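Local atomic coordinates of transcriptional repressor of the blcABC operon (Agrobacterium tumefaciens, PDB entry 3MQ0), a protein that probably binds DNA through a helix-turn-helix domain to repress transcription of the blcABC operon, and is regulated through its oligomerization. Residues Ile221-Arg226 against Ala234-Ser239; Val131-Cys136 against Met151-Pro156; Asn107-Gln112 against Asn262-Lys267; Pro183-Ser188 against Ile214-Leu219. One frame throughout, in Å; residues are numbered along the deposited sequence.

Contact 1 (Ile221-Arg226 against Ala234-Ser239)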
# COMPACT_ATOMS: atom_id res chain seq x y z
N ILE B 221 0.15 -29.89 12.08
CA ILE B 221 -0.90 -28.94 12.38
C ILE B 221 -0.54 -27.63 11.69
O ILE B 221 0.60 -27.16 11.84
CB ILE B 221 -0.97 -28.70 13.90
CG1 ILE B 221 -1.14 -30.05 14.60
CG2 ILE B 221 -2.09 -27.74 14.23
CD1 ILE B 221 -0.94 -29.99 16.10
N GLY B 222 -1.47 -27.05 10.92
CA GLY B 222 -1.15 -25.89 10.11
C GLY B 222 -1.98 -24.65 10.39
O GLY B 222 -3.10 -24.76 10.88
N ALA B 223 -1.43 -23.48 10.09
CA ALA B 223 -2.17 -22.23 10.19
C ALA B 223 -1.75 -21.26 9.08
O ALA B 223 -0.67 -21.40 8.50
CB ALA B 223 -1.95 -21.58 11.55
N ALA B 224 -2.59 -20.27 8.81
CA ALA B 224 -2.35 -19.36 7.70
C ALA B 224 -1.62 -18.10 8.15
O ALA B 224 -1.91 -17.53 9.19
CB ALA B 224 -3.66 -18.98 7.04
N ILE B 225 -0.69 -17.65 7.31
CA ILE B 225 -0.01 -16.37 7.49
C ILE B 225 -0.59 -15.43 6.45
O ILE B 225 -0.68 -15.80 5.27
CB ILE B 225 1.51 -16.51 7.27
CG1 ILE B 225 2.12 -17.59 8.18
CG2 ILE B 225 2.22 -15.16 7.42
CD1 ILE B 225 1.86 -17.39 9.63
N ARG B 226 -0.98 -14.24 6.86
CA ARG B 226 -1.56 -13.29 5.92
C ARG B 226 -0.68 -12.07 5.74
O ARG B 226 0.00 -11.65 6.67
CB ARG B 226 -2.96 -12.89 6.37
CG ARG B 226 -3.91 -14.09 6.33
CD ARG B 226 -5.29 -13.80 6.87
NE ARG B 226 -6.02 -15.06 7.00
CZ ARG B 226 -6.61 -15.70 6.00
NH1 ARG B 226 -6.59 -15.18 4.78
NH2 ARG B 226 -7.24 -16.85 6.22
N ALA B 234 1.17 -17.41 3.00
CA ALA B 234 2.05 -18.50 3.38
C ALA B 234 1.36 -19.36 4.42
O ALA B 234 0.33 -18.98 4.95
CB ALA B 234 3.38 -17.97 3.92
N GLY B 235 1.93 -20.52 4.70
CA GLY B 235 1.41 -21.41 5.73
C GLY B 235 2.52 -21.75 6.71
O GLY B 235 3.69 -21.81 6.33
N ILE B 236 2.16 -21.96 7.96
CA ILE B 236 3.10 -22.44 8.95
C ILE B 236 2.55 -23.74 9.53
O ILE B 236 1.33 -23.87 9.72
CB ILE B 236 3.37 -21.40 10.05
CG1 ILE B 236 4.39 -21.91 11.04
CG2 ILE B 236 2.09 -21.02 10.81
CD1 ILE B 236 4.76 -20.86 12.11
N ALA B 237 3.42 -24.71 9.80
CA ALA B 237 2.95 -25.96 10.40
C ALA B 237 3.94 -26.47 11.43
O ALA B 237 5.13 -26.22 11.34
CB ALA B 237 2.73 -27.04 9.32
N ILE B 238 3.43 -27.21 12.40
CA ILE B 238 4.33 -27.97 13.25
C ILE B 238 4.11 -29.44 12.93
O ILE B 238 3.01 -29.84 12.55
CB ILE B 238 4.09 -27.69 14.74
CG1 ILE B 238 2.66 -28.03 15.14
CG2 ILE B 238 4.39 -26.21 15.06
CD1 ILE B 238 2.32 -27.63 16.57
N SER B 239 5.14 -30.23 13.09
CA SER B 239 5.13 -31.66 12.88
C SER B 239 5.55 -32.42 14.14
O SER B 239 6.43 -32.02 14.78
CB SER B 239 6.12 -32.03 11.79
OG SER B 239 5.71 -31.48 10.59
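Ile221 and Ile225 share one first torsion, chi1 -56°, which sets CG2 anti to the backbone N and CG1 anti to the carbonyl carbon. Across from them, Ile236 sends CG1 anti to its N (chi1 -178°), so CG2 falls in the crowded position between N and carbonyl carbon; in Ile238 it is CG1 that sits there (chi1 59°). On this second strand it is the crowded branch that reaches across. Ile236 CG2 meets Ile225 CD1 at 3.8 Å, the two chains crossing obliquely, and Ile238 CG1 lies 3.9 Å from Ile221 CB, these chains running side by side in one direction. Beneath them the backbones form an antiparallel ladder whose hydrogen-bonded pairs are Ile221–Ile238, Ala223–Ile236 and Ile225–Ala234. Ala223 N gives the shortest bond, 2.8 Å to Ile236 O, nearly along the C=O axis; the return bond from Ala234 N to Ile225 O is weak. At the non-hydrogen-bonded pair Gly222–Ala237 the strands close to 4.1 Å between CA atoms. Here Ala237 CA approaches Ile221 O at 3.0 Å as a CA-H...O contact. This is the beta hairpin of the GAF-type domain, set inside its antiparallel sheet: strand 120-127 flanks 232-241, strand 208-211 flanks 218-226, and on the isoleucine face helix 247-267 lies against Ile221, Ala223 and Ile225 while helix 102-110 meets Ala234 and Ile236.

Contact 2 (Val131-Cys136 against Met151-Pro156)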
# COMPACT_ATOMS: atom_id res chain seq x y z
N VAL B 131 2.69 -27.23 -2.40
CA VAL B 131 3.30 -26.28 -1.49
C VAL B 131 4.82 -26.37 -1.67
O VAL B 131 5.33 -27.43 -2.02
CB VAL B 131 2.93 -26.52 -0.02
CG1 VAL B 131 1.42 -26.32 0.20
CG2 VAL B 131 3.35 -27.91 0.44
N VAL B 132 5.51 -25.26 -1.47
CA VAL B 132 6.97 -25.19 -1.59
C VAL B 132 7.52 -24.74 -0.25
O VAL B 132 7.04 -23.75 0.32
CB VAL B 132 7.38 -24.18 -2.68
CG1 VAL B 132 8.90 -24.09 -2.77
CG2 VAL B 132 6.77 -24.58 -4.02
N TYR B 133 8.49 -25.49 0.28
CA TYR B 133 9.07 -25.21 1.59
C TYR B 133 10.08 -24.07 1.49
O TYR B 133 11.06 -24.18 0.76
CB TYR B 133 9.68 -26.49 2.22
CG TYR B 133 8.54 -27.40 2.57
CD1 TYR B 133 7.98 -28.21 1.61
CD2 TYR B 133 7.93 -27.32 3.82
CE1 TYR B 133 6.86 -28.98 1.89
CE2 TYR B 133 6.81 -28.09 4.11
CZ TYR B 133 6.29 -28.92 3.14
OH TYR B 133 5.18 -29.68 3.41
N ILE B 134 9.81 -22.97 2.18
CA ILE B 134 10.73 -21.84 2.14
C ILE B 134 11.44 -21.59 3.47
O ILE B 134 12.40 -20.81 3.53
CB ILE B 134 10.05 -20.55 1.67
CG1 ILE B 134 8.90 -20.15 2.59
CG2 ILE B 134 9.53 -20.74 0.24
CD1 ILE B 134 8.38 -18.73 2.34
N GLY B 135 10.97 -22.23 4.52
CA GLY B 135 11.62 -22.13 5.82
C GLY B 135 11.40 -23.39 6.63
O GLY B 135 10.39 -24.08 6.45
N CYS B 136 12.35 -23.72 7.50
CA CYS B 136 12.22 -24.91 8.32
C CYS B 136 13.08 -24.80 9.57
O CYS B 136 14.29 -24.58 9.47
CB CYS B 136 12.61 -26.17 7.54
SG CYS B 136 12.46 -27.73 8.49
N MET B 151 11.89 -27.94 -1.50
CA MET B 151 11.13 -29.17 -1.69
C MET B 151 9.65 -28.87 -1.99
O MET B 151 9.14 -27.84 -1.56
CB MET B 151 11.27 -30.01 -0.43
CG MET B 151 10.21 -31.04 -0.18
SD MET B 151 10.70 -31.97 1.27
CE MET B 151 9.11 -32.29 2.01
N ARG B 152 9.00 -29.74 -2.78
CA ARG B 152 7.57 -29.62 -3.11
C ARG B 152 6.77 -30.83 -2.67
O ARG B 152 7.25 -31.96 -2.77
CB ARG B 152 7.37 -29.47 -4.62
CG ARG B 152 8.17 -28.34 -5.22
CD ARG B 152 7.91 -28.11 -6.70
NE ARG B 152 8.52 -26.83 -7.05
CZ ARG B 152 7.86 -25.74 -7.40
NH1 ARG B 152 6.54 -25.76 -7.51
NH2 ARG B 152 8.52 -24.63 -7.68
N LEU B 153 5.55 -30.59 -2.20
CA LEU B 153 4.60 -31.66 -1.88
C LEU B 153 3.20 -31.26 -2.37
O LEU B 153 2.92 -30.08 -2.54
CB LEU B 153 4.56 -31.90 -0.37
CG LEU B 153 5.77 -32.66 0.19
CD1 LEU B 153 5.64 -32.79 1.71
CD2 LEU B 153 5.87 -34.01 -0.46
N PRO B 154 2.31 -32.25 -2.59
CA PRO B 154 0.93 -31.94 -2.98
C PRO B 154 0.19 -31.16 -1.90
O PRO B 154 0.12 -31.61 -0.76
CB PRO B 154 0.28 -33.32 -3.16
CG PRO B 154 1.44 -34.26 -3.39
CD PRO B 154 2.58 -33.70 -2.58
N ALA B 155 -0.34 -30.01 -2.27
CA ALA B 155 -1.09 -29.18 -1.33
C ALA B 155 -2.23 -29.90 -0.62
O ALA B 155 -2.50 -29.62 0.55
CB ALA B 155 -1.61 -27.93 -2.03
N PRO B 156 -2.93 -30.82 -1.31
CA PRO B 156 -4.08 -31.41 -0.60
C PRO B 156 -3.70 -32.29 0.59
O PRO B 156 -4.55 -32.51 1.44
CB PRO B 156 -4.74 -32.28 -1.68
CG PRO B 156 -4.40 -31.59 -2.95
CD PRO B 156 -2.97 -31.11 -2.75
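Three groups gather round Met151 O: the N-H of Tyr133, the CA-H of Val132 and the edge of the tyrosine ring. The first is a hydrogen bond of 3.1 Å from Tyr133 N, nearly straight at 167° and almost along the C=O axis. Val132 CA adds a CA-H...O contact at 3.4 Å, and Tyr133 CD1 comes up in the ring plane, also 3.4 Å from Met151 O. At the next hydrogen-bonded pair, Val131 and Leu153 exchange two bonds, the shorter being Val131 N to Leu153 O at 2.9 Å. The short strand 152-154 is thereby stitched antiparallel to strand 130-137 as an outermost strand of the GAF-type sheet, while on its other side strand 130-137 carries a classic beta bulge, where Ile134 and Gly135 both face Leu123. Met151 runs alongside the tyrosine and, bent at chi3, brings CE to 4.0 Å from Tyr133 CE1; its sulfur stands obliquely to the ring in a Met-aromatic contact. Leu153 crosses the tyrosine obliquely and sets CD1 3.6 Å from Tyr133 OH. Helix 159-165 meets Val131 on this same face, and Phe147 adds a second ring to Tyr133. On the face of Val132 and Arg152, the extended arginine lies alongside the valine, pointing the same way, and Val132 CG2 sits over the centre of the guanidinium, 3.7 Å from Arg152 CZ. Glu127 and Glu130 form long, weak ion pairs with that arginine.

Contact 3 (Asn107-Gln112 against Asn262-Lys267)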
# COMPACT_ATOMS: atom_id res chain seq x y z
N ASN B 107 11.81 -16.91 11.28
CA ASN B 107 12.88 -17.46 12.13
C ASN B 107 12.93 -16.75 13.47
O ASN B 107 13.00 -17.39 14.53
CB ASN B 107 14.25 -17.33 11.46
CG ASN B 107 14.43 -18.26 10.28
OD1 ASN B 107 13.80 -19.29 10.19
ND2 ASN B 107 15.33 -17.89 9.37
N ASP B 108 12.90 -15.42 13.43
CA ASP B 108 12.98 -14.60 14.64
C ASP B 108 11.77 -14.76 15.56
O ASP B 108 11.88 -14.74 16.79
CB ASP B 108 13.19 -13.14 14.26
CG ASP B 108 14.56 -12.89 13.63
OD1 ASP B 108 15.42 -13.81 13.70
OD2 ASP B 108 14.79 -11.79 13.09
N HIS B 109 10.61 -14.93 14.95
CA HIS B 109 9.39 -15.17 15.70
C HIS B 109 9.51 -16.47 16.49
O HIS B 109 9.10 -16.53 17.65
CB HIS B 109 8.21 -15.24 14.73
CG HIS B 109 6.87 -15.13 15.39
ND1 HIS B 109 6.44 -13.99 16.02
CD2 HIS B 109 5.85 -16.02 15.49
CE1 HIS B 109 5.23 -14.18 16.50
NE2 HIS B 109 4.84 -15.40 16.18
N LEU B 110 10.08 -17.50 15.87
CA LEU B 110 10.24 -18.78 16.56
C LEU B 110 11.24 -18.69 17.72
O LEU B 110 11.10 -19.38 18.73
CB LEU B 110 10.67 -19.87 15.60
CG LEU B 110 9.60 -20.30 14.59
CD1 LEU B 110 10.12 -21.47 13.77
CD2 LEU B 110 8.34 -20.67 15.33
N ALA B 111 12.24 -17.83 17.56
CA ALA B 111 13.28 -17.68 18.57
C ALA B 111 12.74 -17.21 19.93
O ALA B 111 13.46 -17.25 20.92
CB ALA B 111 14.36 -16.73 18.08
N GLN B 112 11.49 -16.77 19.98
CA GLN B 112 10.95 -16.25 21.24
C GLN B 112 9.69 -16.99 21.68
O GLN B 112 9.05 -16.60 22.66
CB GLN B 112 10.69 -14.76 21.13
CG GLN B 112 9.71 -14.40 20.04
CD GLN B 112 9.89 -12.99 19.54
OE1 GLN B 112 11.02 -12.53 19.34
NE2 GLN B 112 8.79 -12.27 19.34
N ASN B 262 -1.34 -15.56 13.48
CA ASN B 262 -1.87 -14.19 13.51
C ASN B 262 -0.83 -13.15 13.94
O ASN B 262 -0.75 -12.06 13.37
CB ASN B 262 -3.12 -14.12 14.40
CG ASN B 262 -4.31 -14.83 13.77
OD1 ASN B 262 -4.29 -15.15 12.58
ND2 ASN B 262 -5.33 -15.10 14.56
N ALA B 263 -0.01 -13.49 14.93
CA ALA B 263 1.03 -12.57 15.39
C ALA B 263 2.10 -12.39 14.32
O ALA B 263 2.61 -11.29 14.11
CB ALA B 263 1.67 -13.08 16.68
N LEU B 264 2.43 -13.46 13.62
CA LEU B 264 3.38 -13.35 12.52
C LEU B 264 2.83 -12.49 11.38
O LEU B 264 3.55 -11.66 10.82
CB LEU B 264 3.75 -14.75 12.00
CG LEU B 264 4.94 -14.91 11.07
CD1 LEU B 264 6.17 -14.23 11.64
CD2 LEU B 264 5.22 -16.40 10.84
N SER B 265 1.56 -12.69 11.04
CA SER B 265 0.88 -11.89 10.01
C SER B 265 0.92 -10.39 10.32
O SER B 265 1.16 -9.56 9.44
CB SER B 265 -0.59 -12.33 9.88
OG SER B 265 -0.63 -13.69 9.46
N GLU B 266 0.70 -10.05 11.58
CA GLU B 266 0.77 -8.66 12.02
C GLU B 266 2.14 -8.06 11.74
O GLU B 266 2.27 -6.91 11.33
CB GLU B 266 0.42 -8.55 13.50
CG GLU B 266 0.21 -7.12 13.95
CD GLU B 266 -0.32 -7.03 15.37
OE1 GLU B 266 0.48 -7.27 16.31
OE2 GLU B 266 -1.52 -6.73 15.54
N LYS B 267 3.18 -8.85 11.94
CA LYS B 267 4.53 -8.38 11.65
C LYS B 267 4.72 -8.11 10.17
O LYS B 267 5.61 -7.37 9.79
CB LYS B 267 5.56 -9.40 12.14
CG LYS B 267 5.61 -9.51 13.65
CD LYS B 267 6.68 -10.50 14.09
CE LYS B 267 6.83 -10.49 15.61
NZ LYS B 267 7.69 -11.61 16.09
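The imidazole of His109 has Leu264 CB over one face, offset toward the rim of the ring, and Lys267 NZ at its edge. The lysine nitrogen lies only 6° out of the ring plane and donates to His109 ND1 over 2.7 Å, a short bond. Ala263 CB adds an apolar touch at the far end of the ring, 3.7 Å from His109 CE1, and Leu264 CD1 rests 3.8 Å from His109 CB. With CG anti to the backbone N (chi1 -165°), the histidine reaches straight across to helix 247-267, where Ala263, Leu264 and, one turn on, Lys267 receive it. The lysine chain, extended beyond CG, runs obliquely to the histidine side chain and ends at the ring edge, its CE 3.5 Å from His109 ND1. His109 NE2 makes a weak hydrogen bond to Thr260 O, so the two ring nitrogens are used in opposite senses; together with the adjacent ammonium group, this is consistent with a neutral imidazole protonated at NE2. Gln112 NE2 meets Lys267 NZ tip to tip, but two donors make no bond. The contact joins the C-terminal part of helix 102-110 to the last turns of helix 247-267, two helices packed on the same face of the GAF-type sheet. Leu264 continues inward onto Ile225 of strand 218-226, and outward Asp108 accepts hydrogen bonds from Ser78 and Ala79 of the second subunit.

Contact 4 (Pro183-Ser188 against Ile214-Leu219)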
# COMPACT_ATOMS: atom_id res chain seq x y z
N PRO B 183 -2.29 -40.79 -3.98
CA PRO B 183 -1.98 -40.81 -2.54
C PRO B 183 -0.52 -41.09 -2.21
O PRO B 183 0.15 -41.84 -2.93
CB PRO B 183 -2.87 -41.94 -2.01
CG PRO B 183 -3.14 -42.81 -3.20
CD PRO B 183 -3.22 -41.86 -4.36
N LEU B 184 -0.02 -40.49 -1.14
CA LEU B 184 1.33 -40.80 -0.64
C LEU B 184 1.28 -41.93 0.38
O LEU B 184 2.21 -42.73 0.48
CB LEU B 184 2.00 -39.56 -0.04
CG LEU B 184 2.32 -38.43 -1.02
CD1 LEU B 184 3.23 -37.38 -0.38
CD2 LEU B 184 2.96 -38.97 -2.30
N THR B 185 0.19 -41.99 1.14
CA THR B 185 0.01 -43.03 2.16
C THR B 185 -1.43 -43.53 2.07
O THR B 185 -2.21 -43.03 1.28
CB THR B 185 0.26 -42.50 3.60
OG1 THR B 185 -0.84 -41.67 4.00
CG2 THR B 185 1.54 -41.68 3.67
N SER B 186 -1.77 -44.52 2.89
CA SER B 186 -3.14 -45.03 2.94
C SER B 186 -4.10 -44.05 3.60
O SER B 186 -5.31 -44.27 3.62
CB SER B 186 -3.19 -46.37 3.68
OG SER B 186 -2.83 -46.22 5.04
N ARG B 187 -3.56 -42.95 4.14
CA ARG B 187 -4.41 -41.94 4.78
C ARG B 187 -4.56 -40.69 3.94
O ARG B 187 -5.36 -39.81 4.27
CB ARG B 187 -3.84 -41.54 6.14
CG ARG B 187 -3.36 -42.71 6.97
CD ARG B 187 -4.36 -43.05 8.03
NE ARG B 187 -4.66 -41.91 8.88
CZ ARG B 187 -5.39 -42.00 9.99
NH1 ARG B 187 -5.87 -43.18 10.37
NH2 ARG B 187 -5.64 -40.92 10.72
N SER B 188 -3.80 -40.59 2.86
CA SER B 188 -3.86 -39.40 2.01
C SER B 188 -5.30 -39.19 1.57
O SER B 188 -5.97 -40.14 1.21
CB SER B 188 -2.98 -39.57 0.78
OG SER B 188 -1.61 -39.66 1.15
N ILE B 214 1.25 -37.64 4.60
CA ILE B 214 2.53 -37.52 3.90
C ILE B 214 3.46 -38.66 4.30
O ILE B 214 4.09 -39.31 3.46
CB ILE B 214 3.23 -36.20 4.24
CG1 ILE B 214 2.41 -35.01 3.75
CG2 ILE B 214 4.65 -36.18 3.68
CD1 ILE B 214 2.23 -34.98 2.24
N ARG B 215 3.57 -38.88 5.60
CA ARG B 215 4.31 -40.02 6.13
C ARG B 215 3.49 -40.68 7.21
O ARG B 215 2.92 -40.02 8.07
CB ARG B 215 5.65 -39.58 6.72
CG ARG B 215 6.77 -39.41 5.71
CD ARG B 215 8.13 -39.69 6.35
NE ARG B 215 9.24 -39.29 5.49
CZ ARG B 215 9.70 -40.01 4.48
NH1 ARG B 215 9.14 -41.18 4.18
NH2 ARG B 215 10.72 -39.56 3.76
N GLU B 216 3.45 -42.01 7.19
CA GLU B 216 2.78 -42.73 8.26
C GLU B 216 3.43 -42.39 9.59
O GLU B 216 4.66 -42.36 9.70
CB GLU B 216 2.82 -44.24 7.98
CG GLU B 216 2.43 -44.59 6.55
CD GLU B 216 1.67 -45.89 6.45
OE1 GLU B 216 2.23 -46.94 6.83
OE2 GLU B 216 0.50 -45.85 6.00
N GLY B 217 2.61 -42.12 10.59
CA GLY B 217 3.09 -41.80 11.91
C GLY B 217 3.45 -40.33 12.13
O GLY B 217 3.80 -39.95 13.25
N MET B 218 3.39 -39.52 11.08
CA MET B 218 3.66 -38.10 11.22
C MET B 218 2.36 -37.33 11.23
O MET B 218 1.52 -37.52 10.36
CB MET B 218 4.55 -37.57 10.09
CG MET B 218 4.85 -36.07 10.18
SD MET B 218 6.10 -35.42 9.04
CE MET B 218 5.21 -35.49 7.49
N LEU B 219 2.22 -36.46 12.22
CA LEU B 219 1.06 -35.58 12.32
C LEU B 219 1.51 -34.13 12.20
O LEU B 219 2.48 -33.74 12.85
CB LEU B 219 0.39 -35.82 13.68
CG LEU B 219 -0.49 -34.69 14.20
CD1 LEU B 219 -1.81 -34.80 13.52
CD2 LEU B 219 -0.63 -34.80 15.71
O HOH W 1 1.06 -45.89 3.46
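Leu184 and Ile214 lie side by side and point the same way, joined at their ends with the two CD1 atoms 3.7 Å apart. Thr185 is turned differently: its CG2 presses on the opposite backbone, 3.5 Å from Ile214 O, while its hydroxyl serves its own turn and Gly212 O. With chi1 at 74°, OG1 occupies the crowded position between N and carbonyl carbon, where it accepts from Arg187 N at 3.0 Å in an ST turn and also bonds to Gly212 O. Ser188 OG, at the end of the type I turn Thr185 to Ser188, accepts from Thr185 N and from Leu184 N just ahead of it, each at 2.9 Å. Its third partner is Gln213 O. From the other side Glu216, bent at chi2 (-145°), brings OE2 toward Ser186. The direct link is thin, a weak hydrogen bond of 3.5 Å from Ser186 OG to Glu216 OE2. A water supplements it, accepting from Ser186 N at 3.2 Å and donating weakly to Glu216 OE2. Glu216 itself stands in a type II turn, Arg215 to Met218, whose third position is Gly217 with phi at 85°. So a surface loop between helices 170-176 and 192-205 is tied to the lead-in of strand 218-226, with Phe157 packed against Leu184 and Ile214, Arg187 in a salt bridge to Asp211 of strand 208-211, and strand 232-241 alongside Leu219.

All four contacts belong to the GAF-type domain. Along the chain, contacts 2, 4 and 1 close in series, and all are nested inside the long loop that contact 3 completes. Contacts 1, 2 and 4 reach the same antiparallel sheet: contact 1 within it, contact 2 at its 152-154 margin, its centre about 11 Å from that of contact 1, and contact 4 on the approach to strand 218-226, which contact 1 also uses. Leu153 touches Ile214, linking contacts 2 and 4. Contact 3 is anchored to contact 1 by Ser265 OG against Arg226 N. The set spans the domain, with about 29 Å between the centres of contact 4, an exposed loop, and contact 3, where Asp108 bonds the second subunit.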